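Long-range contacts in PCF11 protein (Saccharomyces cerevisiae, PDB 1SZ9), which binds the carboxy-terminal domain of RNA polymerase II through its CTD-interacting domain, probably linking transcription to 3'-end processing of mRNA: residues R84-L89 against G125-K130; R92-V97 against Q133-A138; P77-F82 against L120-G125. All blocks are in the same frame, centred on the assembly; numbering follows the deposited sequence.

Interaction 1. Residues R84-L89 against G125-K130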
loop_
_atom_site.group_PDB
_atom_site.type_symbol
_atom_site.label_atom_id
_atom_site.label_comp_id
_atom_site.label_asym_id
_atom_site.label_seq_id
_atom_site.Cartn_x
_atom_site.Cartn_y
_atom_site.Cartn_z
ATOM N N ARG A 84 -10.549 -2.262 -0.074
ATOM C CA ARG A 84 -11.580 -1.787 0.834
ATOM C C ARG A 84 -11.298 -0.476 1.556
ATOM O O ARG A 84 -12.174 0.386 1.621
ATOM C CB ARG A 84 -11.942 -2.856 1.874
ATOM C CG ARG A 84 -13.083 -2.384 2.789
ATOM C CD ARG A 84 -13.740 -3.532 3.512
ATOM N NE ARG A 84 -14.143 -4.579 2.575
ATOM C CZ ARG A 84 -14.314 -5.844 2.930
ATOM N NH1 ARG A 84 -14.126 -6.192 4.198
ATOM N NH2 ARG A 84 -14.613 -6.767 2.019
ATOM N N ASN A 85 -10.100 -0.320 2.112
ATOM C CA ASN A 85 -9.793 0.923 2.813
ATOM C C ASN A 85 -8.806 1.813 2.053
ATOM O O ASN A 85 -8.402 2.850 2.555
ATOM C CB ASN A 85 -9.256 0.625 4.231
ATOM C CG ASN A 85 -10.214 -0.242 5.047
ATOM O OD1 ASN A 85 -11.423 -0.155 4.888
ATOM N ND2 ASN A 85 -9.669 -1.076 5.926
ATOM N N LEU A 86 -8.464 1.413 0.830
ATOM C CA LEU A 86 -7.501 2.138 -0.006
ATOM C C LEU A 86 -7.739 3.635 -0.095
ATOM O O LEU A 86 -6.850 4.418 0.169
ATOM C CB LEU A 86 -7.483 1.560 -1.423
ATOM C CG LEU A 86 -6.320 2.070 -2.282
ATOM C CD1 LEU A 86 -5.008 1.501 -1.732
ATOM C CD2 LEU A 86 -6.529 1.651 -3.748
ATOM N N PHE A 87 -8.944 4.038 -0.472
ATOM C CA PHE A 87 -9.245 5.461 -0.581
ATOM C C PHE A 87 -9.092 6.227 0.739
ATOM O O PHE A 87 -8.445 7.274 0.771
ATOM C CB PHE A 87 -10.659 5.669 -1.130
ATOM C CG PHE A 87 -11.148 7.070 -0.990
ATOM C CD1 PHE A 87 -10.501 8.118 -1.649
ATOM C CD2 PHE A 87 -12.257 7.356 -0.189
ATOM C CE1 PHE A 87 -10.950 9.434 -1.520
ATOM C CE2 PHE A 87 -12.714 8.674 -0.049
ATOM C CZ PHE A 87 -12.057 9.716 -0.721
ATOM N N ASN A 88 -9.704 5.735 1.818
ATOM C CA ASN A 88 -9.578 6.425 3.102
ATOM C C ASN A 88 -8.131 6.463 3.564
ATOM O O ASN A 88 -7.670 7.475 4.062
ATOM C CB ASN A 88 -10.436 5.758 4.186
ATOM C CG ASN A 88 -11.918 5.973 3.957
ATOM O OD1 ASN A 88 -12.303 6.809 3.150
ATOM N ND2 ASN A 88 -12.754 5.229 4.676
ATOM N N LEU A 89 -7.419 5.349 3.406
ATOM C CA LEU A 89 -6.016 5.290 3.808
ATOM C C LEU A 89 -5.151 6.256 2.995
ATOM O O LEU A 89 -4.306 6.959 3.535
ATOM C CB LEU A 89 -5.466 3.863 3.636
ATOM C CG LEU A 89 -5.647 2.925 4.835
ATOM C CD1 LEU A 89 -5.166 1.520 4.480
ATOM C CD2 LEU A 89 -4.874 3.479 6.026
ATOM N N GLY A 125 -12.212 -0.380 -9.266
ATOM C CA GLY A 125 -12.403 0.873 -9.971
ATOM C C GLY A 125 -12.949 1.969 -9.080
ATOM O O GLY A 125 -12.580 3.141 -9.247
ATOM N N SER A 126 -13.798 1.602 -8.116
ATOM C CA SER A 126 -14.392 2.606 -7.225
ATOM C C SER A 126 -13.400 3.400 -6.367
ATOM O O SER A 126 -13.505 4.619 -6.256
ATOM C CB SER A 126 -15.412 1.972 -6.294
ATOM O OG SER A 126 -15.876 2.961 -5.385
ATOM N N ALA A 127 -12.465 2.688 -5.748
ATOM C CA ALA A 127 -11.443 3.288 -4.904
ATOM C C ALA A 127 -10.572 4.275 -5.702
ATOM O O ALA A 127 -10.354 5.404 -5.269
ATOM C CB ALA A 127 -10.574 2.191 -4.298
ATOM N N LEU A 128 -10.101 3.844 -6.870
ATOM C CA LEU A 128 -9.258 4.663 -7.732
ATOM C C LEU A 128 -9.949 5.933 -8.231
ATOM O O LEU A 128 -9.304 6.969 -8.351
ATOM C CB LEU A 128 -8.747 3.831 -8.924
ATOM C CG LEU A 128 -7.810 2.681 -8.536
ATOM C CD1 LEU A 128 -7.338 1.939 -9.768
ATOM C CD2 LEU A 128 -6.602 3.233 -7.764
ATOM N N GLU A 129 -11.249 5.854 -8.533
ATOM C CA GLU A 129 -12.004 7.029 -8.988
ATOM C C GLU A 129 -12.120 8.037 -7.846
ATOM O O GLU A 129 -11.996 9.235 -8.069
ATOM C CB GLU A 129 -13.430 6.652 -9.424
ATOM C CG GLU A 129 -13.539 5.910 -10.750
ATOM C CD GLU A 129 -14.977 5.457 -11.030
ATOM O OE1 GLU A 129 -15.906 6.289 -10.863
ATOM O OE2 GLU A 129 -15.178 4.278 -11.411
ATOM N N LYS A 130 -12.393 7.546 -6.634
ATOM C CA LYS A 130 -12.510 8.416 -5.466
ATOM C C LYS A 130 -11.166 9.098 -5.178
ATOM O O LYS A 130 -11.130 10.265 -4.792
ATOM C CB LYS A 130 -12.935 7.630 -4.222
ATOM C CG LYS A 130 -14.404 7.210 -4.133
ATOM C CD LYS A 130 -14.658 6.666 -2.714
ATOM C CE LYS A 130 -16.019 5.987 -2.522
ATOM N NZ LYS A 130 -17.170 6.937 -2.517
#
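Phe87 and Lys130 lead an apolar helix-helix contact with no hydrogen bond across it, formed where the start of helix 86-95 meets the start of helix 125-137 in the all-helical CTD-interacting domain. The backbones come close here: the CA atoms of Phe87 and Ala127 are 5.3 Å apart, an approach that the small side chain of Ala127 permits.

The main element is a CH-pi contact. Lys130 CB lies over one face of the Phe87 ring, 3.7 Å from its centroid and 16° off the ring normal, shifted somewhat toward the rim. Farther out on the same side chain, Lys130 CD stands over that face too, 3.6 Å from Phe87 CD2. The two side chains cross at about a right angle. A chi1 of 167° sets Phe87 CG anti to its backbone N, on the side facing helix 125-137, where the ring meets Lys130. There the rim reaches the main chain, with Phe87 CE1 3.4 Å from Lys130 O. The lysine chain runs on past the ring and bends at chi4 (-72°), its end leading away from helix 86-95.

Deeper in the interface Leu86 continues the packing. Its CD2 sits 4.1 Å from Ala127 CB and 4.3 Å from Leu128 CD2. The buried leucine also touches Phe123 and Trp112, while Phe87 packs on Ile131 and Phe134 farther along helix 125-137.

Chemically, then, the contact is graded from inside to outside. Leucine and alanine methyls meet in the buried part, and at the exposed margin Lys130 lends its aliphatic stem to the aromatic face. The stem, not the ammonium group, does the touching, so the lysine can cover an aromatic ring without bringing its charge into the apolar interior.

Interaction 2. Residues R92-V97 against Q133-A138; sequences RTYLLV and QFLIKA
The rings of Tyr94 and Phe134 meet as an offset edge-to-face pair, their planes at 90° and their centroids 5.3 Å apart. Phe134 supplies the edge: its CE2 and CZ point at the part of the tyrosine ring nearest the backbone, with CZ 3.6 Å from Tyr94 CD1. At the edge of Phe134 and in its plane lies Leu95 CD2, 3.9 Å from Phe134 CZ, so that consecutive residues of helix 86-95 hold the rim of one ring. In both aromatic side chains CG is anti to the backbone N (chi1 -170° for Tyr94, 163° for Phe134), directed toward the facing helix.

Around the tyrosine ring two methyls approach obliquely. Leu135 CD2 comes within 3.5 Å of Tyr94 CE2, and Ala138 CB lies 4.3 Å from Tyr94 CE1. The phenol end finds a polar partner in a water in the plane of the ring, 2.7 Å from Tyr94 OH. That water in turn donates a hydrogen bond to Ala138 O, at 2.9 Å from water oxygen to carbonyl oxygen. A phenylalanine in place of Tyr94 would keep the ring packing but would probably leave this water without its tyrosine partner and Ala138 O without its bridge to helix 86-95.

The CA atoms of Tyr94 and Leu135 are 9.2 Å apart, a separation that large side chains span. Helix 99-112 touches both partners: Tyr94 rests on its Leu105 and Ile106, Leu135 on its Phe109, and Arg102 NE is hydrogen-bonded to Tyr94 O. Phe134 also touches Lys91 of helix 86-95.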
loop_
_atom_site.group_PDB
_atom_site.type_symbol
_atom_site.label_atom_id
_atom_site.label_comp_id
_atom_site.label_asym_id
_atom_site.label_seq_id
_atom_site.Cartn_x
_atom_site.Cartn_y
_atom_site.Cartn_z
ATOM N N ARG A 92 -6.128 10.037 3.800
ATOM C CA ARG A 92 -5.666 10.439 5.128
ATOM C C ARG A 92 -4.158 10.618 5.148
ATOM O O ARG A 92 -3.658 11.575 5.737
ATOM C CB ARG A 92 -6.093 9.415 6.192
ATOM C CG ARG A 92 -7.568 9.543 6.560
ATOM C CD ARG A 92 -8.113 8.313 7.271
ATOM N NE ARG A 92 -9.575 8.345 7.318
ATOM C CZ ARG A 92 -10.344 7.312 7.658
ATOM N NH1 ARG A 92 -9.798 6.145 7.988
ATOM N NH2 ARG A 92 -11.666 7.444 7.651
ATOM N N THR A 93 -3.437 9.711 4.491
ATOM C CA THR A 93 -1.983 9.802 4.443
ATOM C C THR A 93 -1.553 11.061 3.702
ATOM O O THR A 93 -0.706 11.809 4.172
ATOM C CB THR A 93 -1.373 8.561 3.739
ATOM O OG1 THR A 93 -1.712 7.406 4.498
ATOM C CG2 THR A 93 0.173 8.650 3.636
ATOM N N TYR A 94 -2.154 11.277 2.537
ATOM C CA TYR A 94 -1.853 12.431 1.700
ATOM C C TYR A 94 -2.018 13.734 2.489
ATOM O O TYR A 94 -1.201 14.651 2.388
ATOM C CB TYR A 94 -2.792 12.439 0.478
ATOM C CG TYR A 94 -2.417 13.463 -0.571
ATOM C CD1 TYR A 94 -2.717 14.811 -0.393
ATOM C CD2 TYR A 94 -1.746 13.084 -1.742
ATOM C CE1 TYR A 94 -2.368 15.767 -1.354
ATOM C CE2 TYR A 94 -1.377 14.042 -2.713
ATOM C CZ TYR A 94 -1.696 15.371 -2.509
ATOM O OH TYR A 94 -1.361 16.318 -3.440
ATOM N N LEU A 95 -3.079 13.804 3.283
ATOM C CA LEU A 95 -3.358 14.994 4.083
ATOM C C LEU A 95 -2.384 15.189 5.242
ATOM O O LEU A 95 -2.312 16.282 5.826
ATOM C CB LEU A 95 -4.798 14.924 4.620
ATOM C CG LEU A 95 -5.869 14.989 3.517
ATOM C CD1 LEU A 95 -7.235 14.721 4.098
ATOM C CD2 LEU A 95 -5.823 16.372 2.828
ATOM N N LEU A 96 -1.625 14.143 5.556
ATOM C CA LEU A 96 -0.680 14.192 6.677
ATOM C C LEU A 96 0.793 14.147 6.324
ATOM O O LEU A 96 1.642 14.019 7.206
ATOM C CB LEU A 96 -1.015 13.073 7.682
ATOM C CG LEU A 96 -2.364 13.232 8.434
ATOM C CD1 LEU A 96 -2.691 11.969 9.239
ATOM C CD2 LEU A 96 -2.307 14.455 9.361
ATOM N N VAL A 97 1.124 14.253 5.041
ATOM C CA VAL A 97 2.539 14.232 4.676
ATOM C C VAL A 97 2.932 15.476 3.900
ATOM O O VAL A 97 2.077 16.224 3.417
ATOM C CB VAL A 97 2.907 12.976 3.847
ATOM C CG1 VAL A 97 2.609 11.711 4.676
ATOM C CG2 VAL A 97 2.137 12.978 2.508
ATOM N N GLN A 133 -10.680 11.851 -7.783
ATOM C CA GLN A 133 -11.493 13.028 -7.480
ATOM C C GLN A 133 -10.837 13.841 -6.369
ATOM O O GLN A 133 -10.756 15.061 -6.456
ATOM C CB GLN A 133 -12.910 12.624 -7.062
ATOM C CG GLN A 133 -13.586 11.755 -8.108
ATOM C CD GLN A 133 -14.977 11.310 -7.705
ATOM O OE1 GLN A 133 -15.244 11.026 -6.530
ATOM N NE2 GLN A 133 -15.871 11.227 -8.682
ATOM N N PHE A 134 -10.392 13.157 -5.322
ATOM C CA PHE A 134 -9.713 13.809 -4.217
ATOM C C PHE A 134 -8.438 14.537 -4.717
ATOM O O PHE A 134 -8.189 15.673 -4.355
ATOM C CB PHE A 134 -9.326 12.776 -3.160
ATOM C CG PHE A 134 -8.280 13.267 -2.187
ATOM C CD1 PHE A 134 -8.596 14.231 -1.226
ATOM C CD2 PHE A 134 -6.970 12.792 -2.261
ATOM C CE1 PHE A 134 -7.621 14.716 -0.350
ATOM C CE2 PHE A 134 -5.977 13.263 -1.398
ATOM C CZ PHE A 134 -6.300 14.231 -0.436
ATOM N N LEU A 135 -7.630 13.881 -5.542
ATOM C CA LEU A 135 -6.416 14.526 -6.045
ATOM C C LEU A 135 -6.741 15.794 -6.857
ATOM O O LEU A 135 -6.031 16.812 -6.767
ATOM C CB LEU A 135 -5.587 13.530 -6.870
ATOM C CG LEU A 135 -4.874 12.450 -6.018
ATOM C CD1 LEU A 135 -4.096 11.527 -6.928
ATOM C CD2 LEU A 135 -3.919 13.105 -4.978
ATOM N N ILE A 136 -7.800 15.727 -7.663
ATOM C CA ILE A 136 -8.238 16.891 -8.436
ATOM C C ILE A 136 -8.612 18.023 -7.446
ATOM O O ILE A 136 -8.198 19.169 -7.614
ATOM C CB ILE A 136 -9.455 16.533 -9.304
ATOM C CG1 ILE A 136 -9.008 15.649 -10.466
ATOM C CG2 ILE A 136 -10.137 17.807 -9.826
ATOM C CD1 ILE A 136 -10.176 15.044 -11.253
ATOM N N LYS A 137 -9.366 17.695 -6.402
ATOM C CA LYS A 137 -9.747 18.700 -5.400
ATOM C C LYS A 137 -8.562 19.185 -4.562
ATOM O O LYS A 137 -8.707 20.093 -3.756
ATOM C CB LYS A 137 -10.832 18.166 -4.448
ATOM C CG LYS A 137 -12.216 18.075 -5.068
ATOM C CD LYS A 137 -12.603 19.419 -5.705
ATOM C CE LYS A 137 -13.800 19.289 -6.649
ATOM N NZ LYS A 137 -13.798 20.425 -7.620
ATOM N N ALA A 138 -7.396 18.566 -4.737
ATOM C CA ALA A 138 -6.208 18.981 -4.003
ATOM C C ALA A 138 -5.195 19.608 -4.967
ATOM O O ALA A 138 -4.011 19.742 -4.642
ATOM C CB ALA A 138 -5.588 17.779 -3.281
HETATM O O HOH W 1 -1.975 18.830 -2.856
#

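Interaction 3. Residues P77-F82 against L120-G125; sequences PYTIYF and LPLFEG
In the CTD-interacting domain, a right-handed superhelix of helices related to arm repeats, Thr79 and Phe82 of the short helix 78-83 pack against Leu122 and Phe123 of the loop that leads into helix 125-137. The closest pair of CA atoms is Thr79 and Phe123, 5.7 Å apart. No hydrogen bond links the two segments directly.

Thr79 carries much of the contact through its methyl group. With OG1 between the backbone N and the carbonyl carbon (chi1 46°), CG2 falls anti to the carbonyl carbon, and from there it touches Leu122 twice: it lies 3.6 Å from Leu122 O and 3.8 Å from Leu122 CD1. The threonine and leucine side chains cross at about a right angle.

Phe123 turns its rim to the helix. Its CD1 is 3.4 Å from Thr79 O, which lies at the ring edge near its plane, and its CE1 meets Phe82 CB obliquely at 4.0 Å. Trp112 makes an edge-to-face pair with the same ring, and Cys71 of helix 57-73 also touches it, which sets the ring among helices 57-73, 78-83 and 99-112.

One hydroxyl links the two elements indirectly: Ser83 OG is hydrogen-bonded both to Thr79 O and to Glu124 N. Glu124 occupies the N-cap position of helix 125-137, and at the margin its OE2 approaches Ile80 O to 4.1 Å without a bond. Within the loop itself, Leu122 CG sits 3.7 Å above the plane of the Phe123 ring, displaced toward the rim.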
loop_
_atom_site.group_PDB
_atom_site.type_symbol
_atom_site.label_atom_id
_atom_site.label_comp_id
_atom_site.label_asym_id
_atom_site.label_seq_id
_atom_site.Cartn_x
_atom_site.Cartn_y
_atom_site.Cartn_z
ATOM N N PRO A 77 -5.004 -12.410 -3.108
ATOM C CA PRO A 77 -6.211 -11.680 -2.689
ATOM C C PRO A 77 -5.916 -10.277 -2.124
ATOM O O PRO A 77 -6.827 -9.552 -1.679
ATOM C CB PRO A 77 -6.790 -12.596 -1.630
ATOM C CG PRO A 77 -5.558 -13.037 -0.921
ATOM C CD PRO A 77 -4.584 -13.355 -2.060
ATOM N N TYR A 78 -4.644 -9.898 -2.142
ATOM C CA TYR A 78 -4.248 -8.597 -1.614
ATOM C C TYR A 78 -4.864 -7.409 -2.365
ATOM O O TYR A 78 -5.304 -6.451 -1.741
ATOM C CB TYR A 78 -2.722 -8.515 -1.584
ATOM C CG TYR A 78 -2.113 -9.596 -0.725
ATOM C CD1 TYR A 78 -2.172 -9.532 0.672
ATOM C CD2 TYR A 78 -1.516 -10.715 -1.312
ATOM C CE1 TYR A 78 -1.649 -10.567 1.462
ATOM C CE2 TYR A 78 -0.998 -11.751 -0.537
ATOM C CZ TYR A 78 -1.067 -11.671 0.842
ATOM O OH TYR A 78 -0.544 -12.710 1.576
ATOM N N THR A 79 -4.911 -7.479 -3.696
ATOM C CA THR A 79 -5.503 -6.416 -4.496
ATOM C C THR A 79 -6.962 -6.212 -4.070
ATOM O O THR A 79 -7.472 -5.086 -4.049
ATOM C CB THR A 79 -5.494 -6.764 -6.008
ATOM O OG1 THR A 79 -5.952 -8.111 -6.176
ATOM C CG2 THR A 79 -4.095 -6.600 -6.618
ATOM N N ILE A 80 -7.632 -7.314 -3.736
ATOM C CA ILE A 80 -9.025 -7.270 -3.309
ATOM C C ILE A 80 -9.130 -6.728 -1.892
ATOM O O ILE A 80 -9.884 -5.791 -1.634
ATOM C CB ILE A 80 -9.671 -8.685 -3.367
ATOM C CG1 ILE A 80 -9.717 -9.170 -4.822
ATOM C CG2 ILE A 80 -11.073 -8.660 -2.775
ATOM C CD1 ILE A 80 -10.101 -10.629 -4.971
ATOM N N TYR A 81 -8.362 -7.305 -0.975
ATOM C CA TYR A 81 -8.400 -6.870 0.415
ATOM C C TYR A 81 -8.008 -5.413 0.663
ATOM O O TYR A 81 -8.698 -4.724 1.400
ATOM C CB TYR A 81 -7.532 -7.780 1.279
ATOM C CG TYR A 81 -7.982 -9.230 1.315
ATOM C CD1 TYR A 81 -9.144 -9.649 0.647
ATOM C CD2 TYR A 81 -7.243 -10.181 2.016
ATOM C CE1 TYR A 81 -9.555 -10.986 0.676
ATOM C CE2 TYR A 81 -7.637 -11.517 2.057
ATOM C CZ TYR A 81 -8.792 -11.914 1.383
ATOM O OH TYR A 81 -9.160 -13.238 1.402
ATOM N N PHE A 82 -6.897 -4.949 0.079
ATOM C CA PHE A 82 -6.465 -3.552 0.271
ATOM C C PHE A 82 -7.429 -2.552 -0.373
ATOM O O PHE A 82 -7.464 -1.389 0.029
ATOM C CB PHE A 82 -5.063 -3.317 -0.318
ATOM C CG PHE A 82 -3.942 -3.797 0.554
ATOM C CD1 PHE A 82 -3.757 -3.253 1.842
ATOM C CD2 PHE A 82 -3.040 -4.764 0.090
ATOM C CE1 PHE A 82 -2.684 -3.662 2.654
ATOM C CE2 PHE A 82 -1.976 -5.174 0.889
ATOM C CZ PHE A 82 -1.794 -4.622 2.176
ATOM N N LEU A 120 -5.093 -2.870 -17.011
ATOM C CA LEU A 120 -6.175 -3.185 -16.069
ATOM C C LEU A 120 -5.835 -2.591 -14.708
ATOM O O LEU A 120 -4.840 -2.965 -14.108
ATOM C CB LEU A 120 -6.333 -4.703 -15.928
ATOM C CG LEU A 120 -6.765 -5.478 -17.189
ATOM C CD1 LEU A 120 -6.221 -6.883 -17.140
ATOM C CD2 LEU A 120 -8.280 -5.484 -17.310
ATOM N N PRO A 121 -6.661 -1.665 -14.202
ATOM C CA PRO A 121 -6.410 -1.031 -12.896
ATOM C C PRO A 121 -6.086 -2.042 -11.787
ATOM O O PRO A 121 -6.691 -3.111 -11.712
ATOM C CB PRO A 121 -7.704 -0.262 -12.624
ATOM C CG PRO A 121 -8.179 0.082 -14.036
ATOM C CD PRO A 121 -7.943 -1.212 -14.775
ATOM N N LEU A 122 -5.136 -1.686 -10.930
ATOM C CA LEU A 122 -4.707 -2.557 -9.843
ATOM C C LEU A 122 -5.788 -2.857 -8.801
ATOM O O LEU A 122 -5.890 -3.968 -8.304
ATOM C CB LEU A 122 -3.467 -1.948 -9.157
ATOM C CG LEU A 122 -2.670 -2.807 -8.153
ATOM C CD1 LEU A 122 -2.202 -4.137 -8.784
ATOM C CD2 LEU A 122 -1.494 -2.018 -7.673
ATOM N N PHE A 123 -6.600 -1.860 -8.484
ATOM C CA PHE A 123 -7.635 -2.008 -7.475
ATOM C C PHE A 123 -9.039 -1.758 -8.017
ATOM O O PHE A 123 -9.230 -1.304 -9.154
ATOM C CB PHE A 123 -7.371 -1.009 -6.347
ATOM C CG PHE A 123 -6.019 -1.162 -5.705
ATOM C CD1 PHE A 123 -5.791 -2.165 -4.763
ATOM C CD2 PHE A 123 -4.976 -0.307 -6.045
ATOM C CE1 PHE A 123 -4.541 -2.306 -4.170
ATOM C CE2 PHE A 123 -3.724 -0.442 -5.459
ATOM C CZ PHE A 123 -3.501 -1.442 -4.518
ATOM N N GLU A 124 -10.015 -2.047 -7.167
ATOM C CA GLU A 124 -11.411 -1.817 -7.492
ATOM C C GLU A 124 -11.536 -0.423 -8.119
ATOM O O GLU A 124 -11.015 0.586 -7.584
ATOM C CB GLU A 124 -12.253 -1.904 -6.222
ATOM C CG GLU A 124 -12.471 -3.335 -5.731
ATOM C CD GLU A 124 -13.459 -3.418 -4.572
ATOM O OE1 GLU A 124 -14.565 -2.841 -4.688
ATOM O OE2 GLU A 124 -13.136 -4.069 -3.550
ATOM N N GLY A 125 -12.212 -0.380 -9.266
ATOM C CA GLY A 125 -12.403 0.873 -9.971
ATOM C C GLY A 125 -12.949 1.969 -9.080
ATOM O O GLY A 125 -12.580 3.141 -9.247
#

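The first segments come in the order 77-82, 84-89, 92-97 and their partners in the order 120-125, 125-130, 133-138, so the three contacts follow one another along the fold. Centres of interactions 3 and 1 are about 9 Å apart, those of 1 and 2 about 12 Å, and those of 2 and 3 about 20 Å. Interactions 1 and 2 share helices 86-95 and 125-137 and touch each other; interactions 1 and 3 share Gly125 and touch through Leu86 and Phe123. Together they pack the last helix and its entry loop along helices 78-83 and 86-95, closing the C-terminal end of the helical domain.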